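PDB 5LSM: FMN-dependent nitronate monooxygenase from Shewanella oneidensis, which probably oxidises propionate 3-nitronate with molecular oxygen, using bound FMN, to give 3-oxopropanoate, nitrate and nitrite, and so detoxifies the nitronate. Local coordinates for residues T223-A226 with A227-G231. Numbering follows the deposited sequence.
Sequences TVRA and AMTMG
Thr229 grips the carbonyl of Arg225 twice, one helical turn back. Its backbone N makes the regular bond to Arg225 O at 2.9 Å, nearly straight at the hydrogen (170°), while its hydroxyl OG1 gives a second bond to the same oxygen at 2.7 Å, arriving from above the carbonyl plane. With OG1 turned beside its own backbone N (chi1 -59°), the hydroxyl folds back onto the helix. A valine here would probably cost Arg225 O its hydroxyl donor, leaving the bond from Thr229 N to hold that carbonyl across this turn.

Met228 can be followed outward. Its CB lies 3.8 Å from both Val224 O and Arg225 O, CG comes closer to Val224 O at 3.3 Å, and a bend at chi2 (-61°) carries SD and CE round until CE meets Val224 CG1 at 4.4 Å, a loose apolar touch; the side chain also touches Pro14 and Leu347. Met228 N hydrogen-bonds to Val224 O, as Ala227 N does to Thr223 O. The bond from Met230 N to Ala226 O is weak, and Gly231, with positive phi, follows in a Schellman motif, its N bonded back to Met228 O at 2.7 Å.

Helix 221-229 is the crossover between parallel strands 212-215 and 234-237 of the TIM barrel. Val224, Ala227 and Met228 lean on Val235 of strand 234-237, Met230 packs against Leu201 and Pro202 of helix 197-207, and Arg225 and Thr229 meet Thr229 and Arg225, respectively, of the second subunit.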
loop_
_atom_site.group_PDB
_atom_site.type_symbol
_atom_site.label_atom_id
_atom_site.label_comp_id
_atom_site.label_asym_id
_atom_site.label_seq_id
_atom_site.Cartn_x
_atom_site.Cartn_y
_atom_site.Cartn_z
ATOM N N THR A 223 14.912 5.140 -2.965
ATOM C CA THR A 223 13.506 5.401 -2.703
ATOM C C THR A 223 13.239 6.905 -2.593
ATOM O O THR A 223 12.176 7.387 -3.022
ATOM C CB THR A 223 12.975 4.666 -1.447
ATOM O OG1 THR A 223 13.943 4.715 -0.405
ATOM C CG2 THR A 223 12.626 3.193 -1.764
ATOM N N VAL A 224 14.207 7.648 -2.068
ATOM C CA VAL A 224 14.112 9.111 -2.073
ATOM C C VAL A 224 13.983 9.567 -3.524
ATOM O O VAL A 224 13.104 10.379 -3.854
ATOM C CB VAL A 224 15.330 9.767 -1.365
ATOM C CG1 VAL A 224 15.357 11.276 -1.546
ATOM C CG2 VAL A 224 15.308 9.441 0.123
ATOM N N ARG A 225 14.757 8.928 -4.405
ATOM C CA ARG A 225 14.777 9.298 -5.832
ATOM C C ARG A 225 13.429 9.030 -6.500
ATOM O O ARG A 225 12.887 9.902 -7.173
ATOM C CB ARG A 225 15.904 8.569 -6.606
ATOM C CG ARG A 225 16.083 9.073 -8.042
ATOM C CD ARG A 225 17.261 8.438 -8.785
ATOM N NE ARG A 225 17.288 8.852 -10.198
ATOM C CZ ARG A 225 17.677 10.051 -10.660
ATOM N NH1 ARG A 225 18.167 10.985 -9.846
ATOM N NH2 ARG A 225 17.578 10.316 -11.959
ATOM N N ALA A 226 12.912 7.817 -6.323
ATOM C CA ALA A 226 11.577 7.471 -6.817
ATOM C C ALA A 226 10.527 8.468 -6.362
ATOM O O ALA A 226 9.664 8.829 -7.134
ATOM C CB ALA A 226 11.191 6.076 -6.358
ATOM N N ALA A 227 10.597 8.907 -5.105
ATOM C CA ALA A 227 9.623 9.878 -4.579
ATOM C C ALA A 227 9.695 11.199 -5.317
ATOM O O ALA A 227 8.679 11.714 -5.747
ATOM C CB ALA A 227 9.817 10.106 -3.082
ATOM N N MET A 228 10.904 11.722 -5.494
ATOM C CA MET A 228 11.103 13.034 -6.102
ATOM C C MET A 228 10.749 12.999 -7.592
ATOM O O MET A 228 10.096 13.907 -8.110
ATOM C CB MET A 228 12.558 13.473 -5.929
ATOM C CG MET A 228 13.026 13.615 -4.491
ATOM S SD MET A 228 12.084 14.857 -3.611
ATOM C CE MET A 228 13.027 14.924 -2.096
ATOM N N THR A 229 11.171 11.936 -8.266
ATOM C CA THR A 229 10.743 11.623 -9.638
ATOM C C THR A 229 9.244 11.796 -9.874
ATOM O O THR A 229 8.830 12.176 -10.954
ATOM C CB THR A 229 11.106 10.169 -9.998
ATOM O OG1 THR A 229 12.520 9.987 -9.887
ATOM C CG2 THR A 229 10.692 9.846 -11.394
ATOM N N MET A 230 8.439 11.407 -8.898
ATOM C CA MET A 230 6.991 11.527 -8.998
ATOM C C MET A 230 6.497 12.950 -8.812
ATOM O O MET A 230 5.316 13.199 -9.005
ATOM C CB MET A 230 6.309 10.656 -7.944
ATOM C CG MET A 230 6.698 9.189 -7.993
ATOM S SD MET A 230 5.274 8.105 -7.900
ATOM C CE MET A 230 4.421 8.633 -9.376
ATOM N N GLY A 231 7.354 13.838 -8.307
ATOM C CA GLY A 231 6.998 15.255 -8.127
ATOM C C GLY A 231 6.858 15.680 -6.672
ATOM O O GLY A 231 6.338 16.742 -6.391
#